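Local coordinates for type IV pilus assembly protein PilF (Thermus thermophilus HB8, PDB 5OIU) that probably hydrolyses ATP as a hexameric AAA+ motor to power the assembly of type IV pili, at residues C[156-167]-C[181-189]. Sequence-based numbering, arbitrary orientation.
With MG (magnesium ion), chain R; ATP (adenosine-5'-triphosphate), chain Q.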
# COMPACT_ATOMS: atom_id res chain seq x y z
N SER C 156 17.27 24.04 15.04
CA SER C 156 18.59 23.98 15.65
C SER C 156 18.65 24.79 16.95
O SER C 156 19.31 24.38 17.92
CB SER C 156 19.64 24.46 14.66
OG SER C 156 19.79 23.46 13.68
N PHE C 157 17.97 25.92 17.00
CA PHE C 157 17.97 26.73 18.21
C PHE C 157 17.34 25.97 19.37
O PHE C 157 17.86 25.96 20.48
CB PHE C 157 17.24 28.04 17.94
CG PHE C 157 17.44 29.08 18.99
CD1 PHE C 157 18.55 29.92 18.96
CD2 PHE C 157 16.46 29.29 19.97
CE1 PHE C 157 18.72 30.94 19.90
CE2 PHE C 157 16.61 30.31 20.91
CZ PHE C 157 17.75 31.13 20.88
N THR C 158 16.20 25.32 19.11
CA THR C 158 15.58 24.48 20.14
C THR C 158 16.50 23.32 20.54
O THR C 158 16.68 23.04 21.73
CB THR C 158 14.24 23.95 19.63
OG1 THR C 158 13.29 25.02 19.65
CG2 THR C 158 13.72 22.79 20.49
N THR C 159 17.11 22.67 19.54
CA THR C 159 17.95 21.51 19.78
C THR C 159 19.10 21.83 20.74
O THR C 159 19.35 21.09 21.70
CB THR C 159 18.49 21.00 18.45
OG1 THR C 159 17.42 20.38 17.71
CG2 THR C 159 19.63 20.03 18.68
N PHE C 160 19.78 22.95 20.50
CA PHE C 160 20.95 23.27 21.31
C PHE C 160 20.57 23.73 22.70
O PHE C 160 21.31 23.46 23.66
CB PHE C 160 21.80 24.31 20.59
CG PHE C 160 22.70 23.70 19.60
CD1 PHE C 160 23.90 23.13 20.00
CD2 PHE C 160 22.32 23.61 18.27
CE1 PHE C 160 24.73 22.52 19.07
CE2 PHE C 160 23.15 23.01 17.34
CZ PHE C 160 24.36 22.47 17.74
N SER C 161 19.42 24.39 22.83
CA SER C 161 18.86 24.64 24.15
C SER C 161 18.69 23.34 24.93
O SER C 161 19.03 23.27 26.12
CB SER C 161 17.52 25.35 24.00
OG SER C 161 17.06 25.78 25.26
N ILE C 162 18.15 22.30 24.28
CA ILE C 162 18.03 20.99 24.92
C ILE C 162 19.39 20.52 25.43
O ILE C 162 19.57 20.26 26.63
CB ILE C 162 17.43 19.97 23.93
CG1 ILE C 162 16.00 20.34 23.56
CG2 ILE C 162 17.55 18.54 24.49
CD1 ILE C 162 15.31 19.29 22.72
N LEU C 163 20.36 20.41 24.51
CA LEU C 163 21.71 19.98 24.85
C LEU C 163 22.32 20.83 25.97
O LEU C 163 23.06 20.32 26.81
CB LEU C 163 22.60 20.02 23.60
CG LEU C 163 22.25 19.07 22.44
CD1 LEU C 163 23.37 19.04 21.42
CD2 LEU C 163 21.92 17.64 22.91
N LYS C 164 22.00 22.13 26.01
CA LYS C 164 22.45 22.97 27.11
C LYS C 164 22.00 22.40 28.45
O LYS C 164 22.76 22.41 29.43
CB LYS C 164 21.93 24.39 26.94
CG LYS C 164 22.88 25.45 27.46
CD LYS C 164 22.39 26.85 27.06
CE LYS C 164 23.26 27.95 27.67
NZ LYS C 164 23.66 28.94 26.62
N ARG C 165 20.78 21.87 28.52
CA ARG C 165 20.31 21.30 29.78
C ARG C 165 20.92 19.92 30.04
O ARG C 165 21.42 19.67 31.13
CB ARG C 165 18.79 21.21 29.79
CG ARG C 165 18.22 20.64 31.09
CD ARG C 165 18.64 21.45 32.34
NE ARG C 165 18.51 22.89 32.15
CZ ARG C 165 17.40 23.59 32.34
NH1 ARG C 165 16.30 22.98 32.74
NH2 ARG C 165 17.38 24.90 32.12
N ILE C 166 20.90 19.02 29.06
CA ILE C 166 21.13 17.61 29.36
C ILE C 166 22.55 17.12 29.14
O ILE C 166 22.86 15.99 29.54
CB ILE C 166 20.15 16.69 28.58
CG1 ILE C 166 20.48 16.70 27.07
CG2 ILE C 166 18.70 17.07 28.87
CD1 ILE C 166 19.68 15.73 26.25
N ALA C 167 23.43 17.90 28.52
CA ALA C 167 24.81 17.44 28.26
C ALA C 167 25.72 17.77 29.45
O ALA C 167 26.63 18.60 29.41
CB ALA C 167 25.34 18.04 26.96
N GLU C 181 27.16 25.05 13.63
CA GLU C 181 26.80 26.48 13.78
C GLU C 181 27.30 27.00 15.13
O GLU C 181 28.31 27.66 15.18
CB GLU C 181 25.28 26.62 13.80
CG GLU C 181 24.61 26.46 12.46
CD GLU C 181 23.10 26.31 12.55
OE1 GLU C 181 22.44 27.30 12.75
OE2 GLU C 181 22.62 25.20 12.42
N TYR C 182 26.58 26.74 16.17
CA TYR C 182 26.97 27.20 17.49
C TYR C 182 28.08 26.31 18.06
O TYR C 182 28.27 25.16 17.65
CB TYR C 182 25.76 27.20 18.42
CG TYR C 182 24.53 27.88 17.85
CD1 TYR C 182 23.67 27.20 16.97
CD2 TYR C 182 24.20 29.19 18.19
CE1 TYR C 182 22.53 27.82 16.45
CE2 TYR C 182 23.06 29.82 17.67
CZ TYR C 182 22.23 29.14 16.80
OH TYR C 182 21.10 29.76 16.29
N GLU C 183 28.82 26.88 19.02
CA GLU C 183 29.79 26.18 19.85
C GLU C 183 29.26 26.16 21.28
O GLU C 183 29.12 27.22 21.90
CB GLU C 183 31.15 26.86 19.81
CG GLU C 183 31.62 27.23 18.43
CD GLU C 183 32.53 26.17 17.84
OE1 GLU C 183 33.70 26.51 17.54
OE2 GLU C 183 32.08 25.01 17.72
N ILE C 184 28.96 24.97 21.78
CA ILE C 184 28.61 24.77 23.19
C ILE C 184 29.84 24.22 23.91
O ILE C 184 30.45 23.26 23.42
CB ILE C 184 27.41 23.82 23.36
CG1 ILE C 184 26.09 24.44 22.87
CG2 ILE C 184 27.24 23.42 24.83
CD1 ILE C 184 24.82 23.84 23.54
N PRO C 185 30.21 24.78 25.06
CA PRO C 185 31.28 24.18 25.86
C PRO C 185 30.97 22.74 26.22
O PRO C 185 29.84 22.40 26.57
CB PRO C 185 31.30 25.06 27.12
CG PRO C 185 29.87 25.52 27.24
CD PRO C 185 29.50 25.83 25.82
N GLY C 186 31.98 21.88 26.12
CA GLY C 186 31.83 20.54 26.64
C GLY C 186 30.88 19.62 25.91
O GLY C 186 30.37 18.67 26.51
N ILE C 187 30.59 19.87 24.64
CA ILE C 187 30.07 18.83 23.76
C ILE C 187 31.09 18.67 22.63
O ILE C 187 31.84 19.60 22.32
CB ILE C 187 28.66 19.12 23.20
CG1 ILE C 187 28.70 20.30 22.23
CG2 ILE C 187 27.66 19.38 24.30
CD1 ILE C 187 27.40 20.53 21.53
N ASN C 188 31.13 17.48 22.04
CA ASN C 188 32.02 17.19 20.93
C ASN C 188 31.25 17.35 19.63
O ASN C 188 30.20 16.72 19.44
CB ASN C 188 32.60 15.78 21.02
CG ASN C 188 33.19 15.49 22.38
OD1 ASN C 188 32.68 14.65 23.13
ND2 ASN C 188 34.26 16.18 22.70
N GLN C 189 31.77 18.16 18.72
CA GLN C 189 31.05 18.44 17.49
C GLN C 189 31.88 18.05 16.28
O GLN C 189 33.10 18.27 16.25
CB GLN C 189 30.63 19.90 17.43
CG GLN C 189 29.74 20.31 18.58
CD GLN C 189 29.38 21.79 18.54
OE1 GLN C 189 30.06 22.61 19.14
NE2 GLN C 189 28.30 22.12 17.83
MG MG R . 18.92 24.07 11.73
PG ATP Q . 17.37 25.39 9.17
O1G ATP Q . 16.09 24.94 8.46
O2G ATP Q . 18.17 24.25 9.77
O3G ATP Q . 18.23 26.34 8.37
PB ATP Q . 16.34 25.92 11.80
O1B ATP Q . 14.99 25.28 11.59
O2B ATP Q . 17.44 25.20 12.54
O3B ATP Q . 16.92 26.38 10.37
PA ATP Q . 17.33 28.05 13.35
O1A ATP Q . 17.60 27.61 14.76
O2A ATP Q . 18.48 28.10 12.38
O3A ATP Q . 16.12 27.29 12.61
O5' ATP Q . 16.71 29.52 13.54
C5' ATP Q . 16.35 30.34 12.43
C4' ATP Q . 16.28 31.77 12.95
O4' ATP Q . 15.22 31.91 13.90
C3' ATP Q . 17.58 32.12 13.65
O3' ATP Q . 17.87 33.46 13.22
C2' ATP Q . 17.22 32.00 15.13
O2' ATP Q . 18.04 32.79 16.01
C1' ATP Q . 15.73 32.34 15.16
N9 ATP Q . 14.99 31.64 16.22
C8 ATP Q . 15.02 30.30 16.43
N7 ATP Q . 14.22 29.95 17.46
C5 ATP Q . 13.66 31.07 17.95
C6 ATP Q . 12.72 31.39 19.04
N6 ATP Q . 12.21 30.43 19.85
N1 ATP Q . 12.38 32.69 19.21
C2 ATP Q . 12.87 33.65 18.41
N3 ATP Q . 13.73 33.43 17.40
C4 ATP Q . 14.16 32.18 17.12
O HOH W 1 19.76 25.89 11.61
O HOH W 2 20.72 23.14 11.06
O HOH W 3 18.21 22.30 11.44
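Ser156 and Glu181 face each other beside the magnesium ion, with Ser156 OG 3.6 Å from Glu181 OE2. Ser156 OG binds the metal directly (2.2 Å), whereas Glu181 reaches it through water: OE2 accepts from water 2 and lies 3.1 Å from water 1, which is also within reach of ATP O2A. Glu181 thus lies in the second shell of the magnesium ion. The amides of Ser156 and Phe157 grip the beta and alpha phosphates through O2B and O1A.

Next to this site, Tyr182 OH lies 3.7 Å from Phe157 CD1, at the edge of that ring, while CD2 of Phe157 approaches ATP N7 at 3.4 Å. Replacing Phe157 by alanine would probably leave the Tyr182 hydroxyl end and the adenine without this shared neighbour, the tyrosine ring freer to shift.

Phe160 contributes the largest share of the packing, set against Tyr182, Ile184 and Ile187. Its CG lies beside the backbone N (chi1 -83°), which brings the ring across to the loop. There CD1 of Phe160 meets CD1 of Ile184 at 3.7 Å, near the ring plane, and Ile187 CD1 also comes to the edge. The Tyr182 ring lies oblique to that of Phe160, planes at 48°. Gln189 NE2 comes within 3.8 Å of Phe160 CE1 while donating to Tyr182 O (3.0 Å) and bonding to Glu177, so this side chain ties the start of the strand to the loop. Farther along the helix, Leu163 and Ala167 meet Ile187. A Walker A helix thus faces the acidic loop that carries Glu181, consistent with the Asp box of type II/IV secretion ATPases.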